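Local structure of UDP-N-Acetylglucosamine 2-Epimerase (Thermus thermophilus, 1V4V) at residues L37-G42 with A84-E89; R78-A83 with A108-L113; T202-R207 with G283-E288; V234-L239 with G266-L271. The protein probably catalyses the epimerisation of UDP-N-acetylglucosamine at C2 of its sugar, interconverting it with UDP-N-acetylmannosamine. All coordinates share one frame; numbering follows the deposited sequence. Where two conformers were deposited one is given.

Contact 1: residues L37-G42 with A84-E89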
loop_
_atom_site.group_PDB
_atom_site.type_symbol
_atom_site.label_atom_id
_atom_site.label_comp_id
_atom_site.label_asym_id
_atom_site.label_seq_id
_atom_site.Cartn_x
_atom_site.Cartn_y
_atom_site.Cartn_z
ATOM N N LEU A 37 -12.480 15.907 -12.948
ATOM C CA LEU A 37 -11.528 15.987 -14.049
ATOM C C LEU A 37 -11.018 14.582 -14.324
ATOM O O LEU A 37 -11.000 13.737 -13.425
ATOM C CB LEU A 37 -10.347 16.884 -13.686
ATOM C CG LEU A 37 -10.621 18.362 -13.398
ATOM C CD1 LEU A 37 -9.331 19.005 -12.922
ATOM C CD2 LEU A 37 -11.147 19.059 -14.651
ATOM N N VAL A 38 -10.595 14.336 -15.556
ATOM C CA VAL A 38 -10.088 13.019 -15.925
ATOM C C VAL A 38 -8.638 13.039 -16.384
ATOM O O VAL A 38 -8.262 13.798 -17.281
ATOM C CB VAL A 38 -10.950 12.385 -17.048
ATOM C CG1 VAL A 38 -10.290 11.114 -17.572
ATOM C CG2 VAL A 38 -12.333 12.068 -16.516
ATOM N N LEU A 39 -7.831 12.195 -15.751
ATOM C CA LEU A 39 -6.426 12.045 -16.097
ATOM C C LEU A 39 -6.276 10.626 -16.631
ATOM O O LEU A 39 -6.472 9.671 -15.885
ATOM C CB LEU A 39 -5.535 12.202 -14.857
ATOM C CG LEU A 39 -4.064 11.804 -15.046
ATOM C CD1 LEU A 39 -3.396 12.718 -16.066
ATOM C CD2 LEU A 39 -3.340 11.880 -13.710
ATOM N N LEU A 40 -5.963 10.483 -17.917
ATOM C CA LEU A 40 -5.774 9.149 -18.485
ATOM C C LEU A 40 -4.361 8.709 -18.147
ATOM O O LEU A 40 -3.426 9.508 -18.209
ATOM C CB LEU A 40 -5.984 9.164 -20.003
ATOM C CG LEU A 40 -7.392 9.586 -20.438
ATOM C CD1 LEU A 40 -7.554 9.352 -21.934
ATOM C CD2 LEU A 40 -8.436 8.790 -19.660
ATOM N N THR A 41 -4.202 7.434 -17.802
ATOM C CA THR A 41 -2.898 6.918 -17.402
ATOM C C THR A 41 -2.428 5.695 -18.191
ATOM O O THR A 41 -1.420 5.077 -17.837
ATOM C CB THR A 41 -2.929 6.531 -15.907
ATOM O OG1 THR A 41 -3.886 5.479 -15.715
ATOM C CG2 THR A 41 -3.334 7.716 -15.044
ATOM N N GLY A 42 -3.148 5.354 -19.256
ATOM C CA GLY A 42 -2.809 4.184 -20.047
ATOM C C GLY A 42 -2.074 4.383 -21.363
ATOM O O GLY A 42 -1.596 5.479 -21.677
ATOM N N ALA A 84 2.635 12.730 -10.337
ATOM C CA ALA A 84 2.675 13.707 -9.254
ATOM C C ALA A 84 2.555 15.121 -9.818
ATOM O O ALA A 84 1.823 15.953 -9.282
ATOM C CB ALA A 84 3.981 13.578 -8.475
ATOM N N ARG A 85 3.290 15.382 -10.895
ATOM C CA ARG A 85 3.274 16.698 -11.529
ATOM C C ARG A 85 1.911 17.011 -12.133
ATOM O O ARG A 85 1.408 18.129 -12.003
ATOM C CB ARG A 85 4.354 16.786 -12.614
ATOM C CG ARG A 85 4.418 18.153 -13.299
ATOM C CD ARG A 85 5.692 18.347 -14.114
ATOM N NE ARG A 85 5.904 17.288 -15.095
ATOM C CZ ARG A 85 6.651 16.207 -14.882
ATOM N NH1 ARG A 85 7.267 16.037 -13.720
ATOM N NH2 ARG A 85 6.781 15.294 -15.831
ATOM N N ALA A 86 1.314 16.022 -12.792
ATOM C CA ALA A 86 0.005 16.208 -13.408
ATOM C C ALA A 86 -1.068 16.521 -12.368
ATOM O O ALA A 86 -1.903 17.401 -12.579
ATOM C CB ALA A 86 -0.389 14.957 -14.213
ATOM N N LEU A 87 -1.051 15.814 -11.242
ATOM C CA LEU A 87 -2.058 16.043 -10.215
ATOM C C LEU A 87 -1.901 17.413 -9.564
ATOM O O LEU A 87 -2.887 18.058 -9.208
ATOM C CB LEU A 87 -1.991 14.944 -9.147
ATOM C CG LEU A 87 -2.306 13.540 -9.682
ATOM C CD1 LEU A 87 -2.131 12.516 -8.569
ATOM C CD2 LEU A 87 -3.740 13.504 -10.232
ATOM N N LYS A 88 -0.657 17.854 -9.425
ATOM C CA LYS A 88 -0.368 19.143 -8.817
ATOM C C LYS A 88 -0.754 20.274 -9.773
ATOM O O LYS A 88 -1.375 21.259 -9.366
ATOM C CB LYS A 88 1.121 19.224 -8.471
ATOM C CG LYS A 88 1.502 20.375 -7.555
ATOM C CD LYS A 88 2.999 20.368 -7.279
ATOM C CE LYS A 88 3.406 21.516 -6.369
ATOM N NZ LYS A 88 4.886 21.564 -6.166
ATOM N N GLU A 89 -0.394 20.122 -11.043
ATOM C CA GLU A 89 -0.699 21.132 -12.054
ATOM C C GLU A 89 -2.195 21.232 -12.346
ATOM O O GLU A 89 -2.688 22.288 -12.745
ATOM C CB GLU A 89 0.075 20.842 -13.343
ATOM C CG GLU A 89 1.585 20.995 -13.197
ATOM C CD GLU A 89 2.341 20.738 -14.489
ATOM O OE1 GLU A 89 3.583 20.871 -14.487
ATOM O OE2 GLU A 89 1.701 20.406 -15.507
#
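Leu39 carries the strand side of this contact alone, its two methyl branches divided between neighbouring residues of the helix. CD1 faces the methyl of Ala86, with Leu39 CD1 to Ala86 CB at 4.2 Å. CD2 instead meets a branch of Leu87, the distance from Leu39 CD2 to Leu87 CD2 being 3.9 Å. The two leucine side chains lie at about a right angle to each other, so branch meets branch without the chains running alongside. Leu39 reaches the helix because its CG is anti to the backbone N (chi1 169°), carrying the fork out from a strand position whose CB already points that way. Leu87 behaves differently: its CB does not aim at the strand, and only the end of the side chain comes close. Side chains span the gap between the backbones, with Leu39 CA and Ala86 CA 8.1 Å apart, and the interface is small and wholly apolar.

Helix 72-89 covers one face of the parallel sheet of a Rossmann-like domain, and Leu39 is one of the strand residues it covers. Strand 34-40 runs between strands 6-12 and 61-62; Val9 of the first touches both Leu39 and Leu87, while Arg61 of the second touches Leu39 and Ala86 and forms a salt bridge with Glu89. Helix 72-89 also packs against helix 102-113, where Leu87 meets Ala111.

Contact 2: residues R78-A83 with A108-L113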
loop_
_atom_site.group_PDB
_atom_site.type_symbol
_atom_site.label_atom_id
_atom_site.label_comp_id
_atom_site.label_asym_id
_atom_site.label_seq_id
_atom_site.Cartn_x
_atom_site.Cartn_y
_atom_site.Cartn_z
ATOM N N ARG A 78 8.448 5.267 -14.351
ATOM C CA ARG A 78 8.012 6.107 -15.470
ATOM C C ARG A 78 6.728 6.866 -15.129
ATOM O O ARG A 78 6.541 8.017 -15.527
ATOM C CB ARG A 78 7.776 5.233 -16.709
ATOM C CG ARG A 78 7.184 5.970 -17.904
ATOM C CD ARG A 78 8.199 6.116 -19.020
ATOM N NE ARG A 78 7.692 6.939 -20.115
ATOM C CZ ARG A 78 8.440 7.383 -21.120
ATOM N NH1 ARG A 78 9.731 7.083 -21.172
ATOM N NH2 ARG A 78 7.900 8.137 -22.067
ATOM N N ILE A 79 5.847 6.213 -14.382
ATOM C CA ILE A 79 4.573 6.807 -14.000
ATOM C C ILE A 79 4.620 7.798 -12.839
ATOM O O ILE A 79 4.058 8.885 -12.917
ATOM C CB ILE A 79 3.551 5.708 -13.615
ATOM C CG1 ILE A 79 3.256 4.815 -14.820
ATOM C CG2 ILE A 79 2.286 6.336 -13.035
ATOM C CD1 ILE A 79 2.643 5.544 -16.013
ATOM N N LEU A 80 5.295 7.417 -11.762
ATOM C CA LEU A 80 5.338 8.230 -10.554
ATOM C C LEU A 80 5.583 9.741 -10.650
ATOM O O LEU A 80 4.757 10.528 -10.191
ATOM C CB LEU A 80 6.335 7.622 -9.560
ATOM C CG LEU A 80 6.268 8.180 -8.137
ATOM C CD1 LEU A 80 4.872 7.948 -7.562
ATOM C CD2 LEU A 80 7.319 7.492 -7.263
ATOM N N PRO A 81 6.710 10.166 -11.245
ATOM C CA PRO A 81 6.987 11.606 -11.342
ATOM C C PRO A 81 5.985 12.406 -12.162
ATOM O O PRO A 81 5.507 13.450 -11.723
ATOM C CB PRO A 81 8.389 11.655 -11.955
ATOM C CG PRO A 81 8.990 10.323 -11.567
ATOM C CD PRO A 81 7.828 9.388 -11.799
ATOM N N GLN A 82 5.685 11.932 -13.363
ATOM C CA GLN A 82 4.755 12.655 -14.212
ATOM C C GLN A 82 3.341 12.655 -13.643
ATOM O O GLN A 82 2.570 13.567 -13.915
ATOM C CB GLN A 82 4.765 12.085 -15.632
ATOM C CG GLN A 82 4.263 10.665 -15.763
ATOM C CD GLN A 82 4.205 10.228 -17.212
ATOM O OE1 GLN A 82 3.694 10.953 -18.072
ATOM N NE2 GLN A 82 4.723 9.040 -17.494
ATOM N N ALA A 83 2.999 11.635 -12.856
ATOM C CA ALA A 83 1.668 11.581 -12.249
ATOM C C ALA A 83 1.584 12.635 -11.147
ATOM O O ALA A 83 0.585 13.348 -11.029
ATOM C CB ALA A 83 1.397 10.194 -11.663
ATOM N N ALA A 108 -1.707 6.626 -7.024
ATOM C CA ALA A 108 -2.141 6.848 -5.651
ATOM C C ALA A 108 -0.961 7.291 -4.783
ATOM O O ALA A 108 -1.107 8.156 -3.911
ATOM C CB ALA A 108 -2.755 5.575 -5.078
ATOM N N TRP A 109 0.208 6.705 -5.018
ATOM C CA TRP A 109 1.381 7.076 -4.230
ATOM C C TRP A 109 1.823 8.499 -4.594
ATOM O O TRP A 109 2.235 9.273 -3.727
ATOM C CB TRP A 109 2.515 6.071 -4.462
ATOM C CG TRP A 109 3.658 6.191 -3.481
ATOM C CD1 TRP A 109 3.614 6.726 -2.224
ATOM C CD2 TRP A 109 5.002 5.738 -3.675
ATOM N NE1 TRP A 109 4.848 6.635 -1.624
ATOM C CE2 TRP A 109 5.718 6.032 -2.492
ATOM C CE3 TRP A 109 5.672 5.110 -4.732
ATOM C CZ2 TRP A 109 7.073 5.720 -2.338
ATOM C CZ3 TRP A 109 7.021 4.800 -4.578
ATOM C CH2 TRP A 109 7.704 5.105 -3.390
ATOM N N ALA A 110 1.719 8.841 -5.876
ATOM C CA ALA A 110 2.086 10.174 -6.343
ATOM C C ALA A 110 1.185 11.198 -5.654
ATOM O O ALA A 110 1.655 12.231 -5.180
ATOM C CB ALA A 110 1.920 10.263 -7.854
ATOM N N ALA A 111 -0.113 10.901 -5.597
ATOM C CA ALA A 111 -1.073 11.786 -4.955
ATOM C C ALA A 111 -0.720 11.941 -3.484
ATOM O O ALA A 111 -0.683 13.054 -2.952
ATOM C CB ALA A 111 -2.483 11.222 -5.096
ATOM N N PHE A 112 -0.457 10.819 -2.822
ATOM C CA PHE A 112 -0.104 10.858 -1.409
ATOM C C PHE A 112 1.147 11.715 -1.175
ATOM O O PHE A 112 1.187 12.523 -0.248
ATOM C CB PHE A 112 0.151 9.446 -0.877
ATOM C CG PHE A 112 0.517 9.417 0.578
ATOM C CD1 PHE A 112 -0.465 9.539 1.556
ATOM C CD2 PHE A 112 1.848 9.337 0.970
ATOM C CE1 PHE A 112 -0.124 9.585 2.906
ATOM C CE2 PHE A 112 2.197 9.385 2.318
ATOM C CZ PHE A 112 1.206 9.510 3.285
ATOM N N LEU A 113 2.164 11.534 -2.012
ATOM C CA LEU A 113 3.405 12.293 -1.865
ATOM C C LEU A 113 3.209 13.793 -2.087
ATOM O O LEU A 113 3.984 14.609 -1.583
ATOM C CB LEU A 113 4.476 11.756 -2.822
ATOM C CG LEU A 113 5.001 10.351 -2.480
ATOM C CD1 LEU A 113 6.001 9.914 -3.531
ATOM C CD2 LEU A 113 5.646 10.354 -1.094
#
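Leu80 and Ala110 lie at the tight centre of this helix pair, where small residues let the backbones come close: Leu80 CA and Ala110 CA are only 5.7 Å apart. The methyl of Ala110 packs on the Leu80 carbonyl, the Ala83 methyl and Leu80 CD1. Ala110 CB lies 3.7 Å from Leu80 O. The two alanine methyls are almost as close, Ala110 CB to Ala83 CB being 3.8 Å. The other leucine branch leans obliquely on the six-membered part of the indole, 3.8 Å from Leu80 CD2 to Trp109 CZ3. With CG anti to the backbone N (chi1 -167°), the leucine fork turns toward the partner helix although its CB does not point there. Cut back to an alanine, position 80 would probably leave a gap beside the Trp109 ring and strip the Ala110 methyl of its cover from CD1.

Helices 72-89 and 102-113 are successive helices on one flank of the parallel sheet of a Rossmann-like domain, joined through strand 94-98. Their short segments run in the same sense, crossing at -39°, with axes 8.6 Å from each other at closest approach.

Packing is looser at Leu113, which points toward segment 78-83 but comes no nearer than 4.6 Å. The side of that segment turned away from the partner helix is more polar: Gln82 NE2 donates to Arg78 O at 2.9 Å from above the carbonyl plane, and Gln82 OE1 accepts from Asp64 N. Leu80 and Trp109 also reach the second subunit, where Ala76 of that chain touches Leu80 and Phe105 of that chain meets the Trp109 ring edge-to-face.

Contact 3: residues T202-R207 with G283-E288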
loop_
_atom_site.group_PDB
_atom_site.type_symbol
_atom_site.label_atom_id
_atom_site.label_comp_id
_atom_site.label_asym_id
_atom_site.label_seq_id
_atom_site.Cartn_x
_atom_site.Cartn_y
_atom_site.Cartn_z
ATOM N N THR A 202 -33.552 -11.068 -26.148
ATOM C CA THR A 202 -32.159 -10.996 -26.576
ATOM C C THR A 202 -31.506 -12.338 -26.318
ATOM O O THR A 202 -31.693 -12.937 -25.256
ATOM C CB THR A 202 -31.382 -9.897 -25.821
ATOM O OG1 THR A 202 -31.926 -8.612 -26.146
ATOM C CG2 THR A 202 -29.901 -9.923 -26.215
ATOM N N VAL A 203 -30.768 -12.823 -27.311
ATOM C CA VAL A 203 -30.082 -14.103 -27.195
ATOM C C VAL A 203 -28.583 -13.933 -27.368
ATOM O O VAL A 203 -28.129 -13.184 -28.241
ATOM C CB VAL A 203 -30.580 -15.115 -28.251
ATOM C CG1 VAL A 203 -29.754 -16.390 -28.177
ATOM C CG2 VAL A 203 -32.054 -15.433 -28.031
ATOM N N THR A 204 -27.831 -14.646 -26.534
ATOM C CA THR A 204 -26.371 -14.616 -26.564
ATOM C C THR A 204 -25.793 -15.985 -26.158
ATOM O O THR A 204 -26.102 -16.520 -25.087
ATOM C CB THR A 204 -25.822 -13.510 -25.621
ATOM O OG1 THR A 204 -25.457 -12.364 -26.398
ATOM C CG2 THR A 204 -24.625 -13.996 -24.818
HETATM N N MSE A 205 -24.993 -16.581 -27.039
HETATM C CA MSE A 205 -24.348 -17.876 -26.747
HETATM C C MSE A 205 -22.908 -17.815 -27.225
HETATM O O MSE A 205 -22.656 -17.645 -28.423
HETATM C CB MSE A 205 -25.104 -18.981 -27.506
HETATM C CG MSE A 205 -26.507 -19.324 -26.942
HETATM SE SE MSE A 205 -27.137 -21.047 -27.535
HETATM C CE MSE A 205 -27.540 -20.548 -29.316
ATOM N N HIS A 206 -21.957 -17.934 -26.306
ATOM C CA HIS A 206 -20.544 -17.889 -26.682
ATOM C C HIS A 206 -19.575 -18.520 -25.683
ATOM O O HIS A 206 -18.362 -18.378 -25.838
ATOM C CB HIS A 206 -20.088 -16.450 -26.942
ATOM C CG HIS A 206 -20.072 -15.593 -25.713
ATOM N ND1 HIS A 206 -18.905 -15.139 -25.135
ATOM C CD2 HIS A 206 -21.080 -15.112 -24.948
ATOM C CE1 HIS A 206 -19.196 -14.413 -24.070
ATOM N NE2 HIS A 206 -20.509 -14.380 -23.935
ATOM N N ARG A 207 -20.092 -19.206 -24.669
ATOM C CA ARG A 207 -19.226 -19.860 -23.699
ATOM C C ARG A 207 -18.490 -20.950 -24.470
ATOM O O ARG A 207 -19.111 -21.845 -25.039
ATOM C CB ARG A 207 -20.062 -20.466 -22.567
ATOM C CG ARG A 207 -19.235 -20.976 -21.397
ATOM C CD ARG A 207 -20.117 -21.463 -20.258
ATOM N NE ARG A 207 -19.324 -21.877 -19.102
ATOM C CZ ARG A 207 -18.543 -21.064 -18.396
ATOM N NH1 ARG A 207 -18.444 -19.782 -18.721
ATOM N NH2 ARG A 207 -17.857 -21.534 -17.362
ATOM N N GLY A 283 -21.713 -15.209 -17.828
ATOM C CA GLY A 283 -21.902 -14.634 -16.510
ATOM C C GLY A 283 -21.932 -13.117 -16.574
ATOM O O GLY A 283 -22.722 -12.473 -15.886
ATOM N N GLY A 284 -21.073 -12.545 -17.411
ATOM C CA GLY A 284 -21.024 -11.099 -17.543
ATOM C C GLY A 284 -22.331 -10.512 -18.050
ATOM O O GLY A 284 -22.831 -9.518 -17.517
ATOM N N LEU A 285 -22.891 -11.126 -19.083
ATOM C CA LEU A 285 -24.145 -10.638 -19.638
ATOM C C LEU A 285 -25.304 -10.864 -18.675
ATOM O O LEU A 285 -26.241 -10.069 -18.620
ATOM C CB LEU A 285 -24.420 -11.305 -20.985
ATOM C CG LEU A 285 -23.544 -10.729 -22.100
ATOM C CD1 LEU A 285 -23.800 -11.456 -23.394
ATOM C CD2 LEU A 285 -23.850 -9.247 -22.267
ATOM N N GLN A 286 -25.238 -11.943 -17.906
ATOM C CA GLN A 286 -26.293 -12.222 -16.944
ATOM C C GLN A 286 -26.326 -11.086 -15.931
ATOM O O GLN A 286 -27.391 -10.610 -15.544
ATOM C CB GLN A 286 -26.030 -13.566 -16.253
ATOM C CG GLN A 286 -26.940 -13.858 -15.068
ATOM C CD GLN A 286 -26.322 -13.435 -13.751
ATOM O OE1 GLN A 286 -25.216 -13.858 -13.412
ATOM N NE2 GLN A 286 -27.033 -12.602 -12.996
ATOM N N GLU A 287 -25.150 -10.632 -15.511
ATOM C CA GLU A 287 -25.085 -9.542 -14.553
ATOM C C GLU A 287 -25.564 -8.236 -15.167
ATOM O O GLU A 287 -26.148 -7.402 -14.481
ATOM C CB GLU A 287 -23.662 -9.395 -14.011
ATOM C CG GLU A 287 -23.278 -10.534 -13.087
ATOM C CD GLU A 287 -21.979 -10.283 -12.353
ATOM O OE1 GLU A 287 -21.828 -9.184 -11.772
ATOM O OE2 GLU A 287 -21.120 -11.187 -12.349
ATOM N N GLU A 288 -25.313 -8.053 -16.458
ATOM C CA GLU A 288 -25.769 -6.841 -17.126
ATOM C C GLU A 288 -27.293 -6.836 -17.182
ATOM O O GLU A 288 -27.929 -5.808 -16.970
ATOM C CB GLU A 288 -25.204 -6.757 -18.540
ATOM C CG GLU A 288 -23.762 -6.297 -18.605
ATOM C CD GLU A 288 -23.348 -5.941 -20.015
ATOM O OE1 GLU A 288 -24.070 -5.146 -20.654
ATOM O OE2 GLU A 288 -22.307 -6.449 -20.483
#
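Leu285 holds CG anti to its own carbonyl carbon (chi1 -76°), and a nearly straight chi2 of 177° sends CD1 out from the helix toward Thr204 and His206. Thr204 answers with CB pointing at the helix, but its chi1 of -101° falls away from any staggered position. That torsion goes with an implausible approach: Thr204 CG2 to Leu285 CD1 is modelled at 3.0 Å, too short to be real for two methyl carbons. The placing of these side-chain ends is therefore doubtful, and all that can safely be read is that the Thr204 CB and the Leu285 side chain are directed at each other.

The second touch is light. The end of His206 comes toward the leucine, with His206 NE2 to Leu285 CD1 at 4.4 Å and an oblique approach to the ring, a distance that shares the uncertainty of CD1. The other neighbours of this imidazole are better defined, for it stacks on the ring of His238. The backbone beneath it is gripped by Asp281, whose two carboxylate oxygens accept separately from the N of His206 and the N of Arg207. Ser282 OG likewise accepts from Leu285 N in the first turn of helix 283-291.

Strand 200-203 and strand 275-280 lie side by side in the parallel sheet of the second Rossmann-like domain, and this contact joins the chain leaving one to the helix following the other. Such a position, at the carboxyl ends of parallel strands and beside a glycine-rich helix start, is where enzymes of the GT-B fold generally receive the nucleoside diphosphate part of a nucleotide sugar.

Contact 4: residues V234-L239 with G266-L271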
loop_
_atom_site.group_PDB
_atom_site.type_symbol
_atom_site.label_atom_id
_atom_site.label_comp_id
_atom_site.label_asym_id
_atom_site.label_seq_id
_atom_site.Cartn_x
_atom_site.Cartn_y
_atom_site.Cartn_z
ATOM N N VAL A 234 -33.487 -11.538 -30.949
ATOM C CA VAL A 234 -32.308 -10.854 -31.472
ATOM C C VAL A 234 -31.044 -11.467 -30.899
ATOM O O VAL A 234 -30.823 -11.457 -29.686
ATOM C CB VAL A 234 -32.369 -9.356 -31.151
ATOM C CG1 VAL A 234 -31.209 -8.631 -31.825
ATOM C CG2 VAL A 234 -33.704 -8.790 -31.633
ATOM N N TYR A 235 -30.208 -11.976 -31.799
ATOM C CA TYR A 235 -28.991 -12.675 -31.437
ATOM C C TYR A 235 -27.707 -12.142 -32.085
ATOM O O TYR A 235 -27.437 -12.422 -33.251
ATOM C CB TYR A 235 -29.202 -14.152 -31.805
ATOM C CG TYR A 235 -28.086 -15.134 -31.507
ATOM C CD1 TYR A 235 -26.965 -14.775 -30.764
ATOM C CD2 TYR A 235 -28.183 -16.457 -31.953
ATOM C CE1 TYR A 235 -25.966 -15.711 -30.467
ATOM C CE2 TYR A 235 -27.195 -17.394 -31.664
ATOM C CZ TYR A 235 -26.094 -17.019 -30.923
ATOM O OH TYR A 235 -25.138 -17.957 -30.623
ATOM N N PRO A 236 -26.916 -11.351 -31.341
ATOM C CA PRO A 236 -25.660 -10.822 -31.889
ATOM C C PRO A 236 -24.686 -11.996 -31.784
ATOM O O PRO A 236 -24.211 -12.314 -30.696
ATOM C CB PRO A 236 -25.299 -9.694 -30.920
ATOM C CG PRO A 236 -26.629 -9.310 -30.306
ATOM C CD PRO A 236 -27.271 -10.656 -30.094
ATOM N N VAL A 237 -24.409 -12.652 -32.905
ATOM C CA VAL A 237 -23.529 -13.817 -32.906
ATOM C C VAL A 237 -22.040 -13.489 -32.947
ATOM O O VAL A 237 -21.596 -12.692 -33.772
ATOM C CB VAL A 237 -23.853 -14.737 -34.102
ATOM C CG1 VAL A 237 -23.118 -16.064 -33.963
ATOM C CG2 VAL A 237 -25.347 -14.954 -34.197
ATOM N N HIS A 238 -21.264 -14.109 -32.062
ATOM C CA HIS A 238 -19.826 -13.866 -32.053
ATOM C C HIS A 238 -19.194 -14.247 -33.394
ATOM O O HIS A 238 -19.698 -15.116 -34.108
ATOM C CB HIS A 238 -19.155 -14.625 -30.906
ATOM C CG HIS A 238 -19.243 -13.915 -29.590
ATOM N ND1 HIS A 238 -20.424 -13.788 -28.891
ATOM C CD2 HIS A 238 -18.306 -13.251 -28.874
ATOM C CE1 HIS A 238 -20.211 -13.071 -27.801
ATOM N NE2 HIS A 238 -18.936 -12.732 -27.766
ATOM N N LEU A 239 -18.088 -13.584 -33.726
ATOM C CA LEU A 239 -17.391 -13.806 -34.992
ATOM C C LEU A 239 -16.727 -15.167 -35.183
ATOM O O LEU A 239 -16.511 -15.596 -36.319
ATOM C CB LEU A 239 -16.345 -12.707 -35.201
ATOM C CG LEU A 239 -16.906 -11.297 -35.389
ATOM C CD1 LEU A 239 -15.769 -10.290 -35.422
ATOM C CD2 LEU A 239 -17.714 -11.239 -36.676
ATOM N N GLY A 266 -22.919 0.134 -25.480
ATOM C CA GLY A 266 -24.174 0.860 -25.413
ATOM C C GLY A 266 -25.331 0.279 -26.208
ATOM O O GLY A 266 -26.458 0.219 -25.715
ATOM N N SER A 267 -25.066 -0.143 -27.438
ATOM C CA SER A 267 -26.119 -0.696 -28.275
ATOM C C SER A 267 -26.671 -1.992 -27.682
ATOM O O SER A 267 -27.871 -2.264 -27.773
ATOM C CB SER A 267 -25.601 -0.945 -29.689
ATOM O OG SER A 267 -26.659 -1.350 -30.540
HETATM N N MSE A 268 -25.794 -2.788 -27.080
HETATM C CA MSE A 268 -26.221 -4.043 -26.466
HETATM C C MSE A 268 -27.050 -3.762 -25.218
HETATM O O MSE A 268 -28.061 -4.417 -24.983
HETATM C CB MSE A 268 -25.010 -4.906 -26.100
HETATM C CG MSE A 268 -25.361 -6.177 -25.321
HETATM SE SE MSE A 268 -26.567 -7.373 -26.259
HETATM C CE MSE A 268 -25.301 -8.729 -26.785
ATOM N N ALA A 269 -26.623 -2.788 -24.417
ATOM C CA ALA A 269 -27.357 -2.440 -23.205
ATOM C C ALA A 269 -28.759 -1.954 -23.561
ATOM O O ALA A 269 -29.733 -2.279 -22.879
ATOM C CB ALA A 269 -26.614 -1.358 -22.421
ATOM N N ALA A 270 -28.854 -1.168 -24.630
ATOM C CA ALA A 270 -30.139 -0.643 -25.073
ATOM C C ALA A 270 -31.045 -1.789 -25.527
ATOM O O ALA A 270 -32.230 -1.822 -25.199
ATOM C CB ALA A 270 -29.932 0.352 -26.212
ATOM N N LEU A 271 -30.478 -2.729 -26.277
ATOM C CA LEU A 271 -31.241 -3.877 -26.759
ATOM C C LEU A 271 -31.790 -4.679 -25.582
ATOM O O LEU A 271 -32.967 -5.033 -25.550
ATOM C CB LEU A 271 -30.353 -4.776 -27.616
ATOM C CG LEU A 271 -30.973 -6.085 -28.113
ATOM C CD1 LEU A 271 -32.202 -5.797 -28.977
ATOM C CD2 LEU A 271 -29.932 -6.849 -28.906
#
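Val234 and Leu271 form the innermost pair, with CG1 of the valine set against the fork of the leucine: Val234 CG1 to Leu271 CD2 is 3.7 Å, and to Leu271 CD1 4.1 Å. One turn earlier in the helix, selenomethionine Met268 reaches Pro236, its CE 3.8 Å from Pro236 CG. The bends at chi2 (59°) and chi3 (105°) fold that chain over so that its terminal methyl meets the proline ring. Leu271 CD2 also approaches Pro236 CG, more loosely, and so links the two pairs. Without the leucine fork, as with an alanine at Leu271, the Val234 methyl is likely to face a gap between sheet and helix.

A second shell surrounds these groups. Leu263 touches both Pro236 and Leu271, while Thr202 of the adjacent strand and Thr204 just beyond it pack on Leu271 and Met268 respectively. The helix is also tied by Ser275 OG, bonded to Leu271 O, and by Ser267 OG, bonded to Arg190 O.

Strand 234-236 and helix segment 266-271 run nearly antiparallel, at 158°, as expected where helix 265-273 forms the return leg of a beta-alpha-beta crossover from strand 257-260 to strand 275-280 in a Rossmann-like sheet.

The four contacts fall into two pairs, one in each Rossmann-like domain of the GT-B fold. Contacts 1 and 2 have centres 9 Å apart and share helix 72-89; they touch where Ala84 N lies 3.6 Å from Ala110 CB. Contacts 3 and 4, with centres 10 Å apart, meet through neighbouring strands, Val203 N and Val234 O being 2.7 Å apart in a probable hydrogen bond. The two pairs do not touch each other: the centres of contacts 1 and 3 are about 36 Å apart, those of contacts 2 and 4 about 39 Å. Contact 2, and Ala84 of contact 1, border the second subunit, whereas contact 3 probably borders the inter-domain cleft where such enzymes bind their nucleotide sugar.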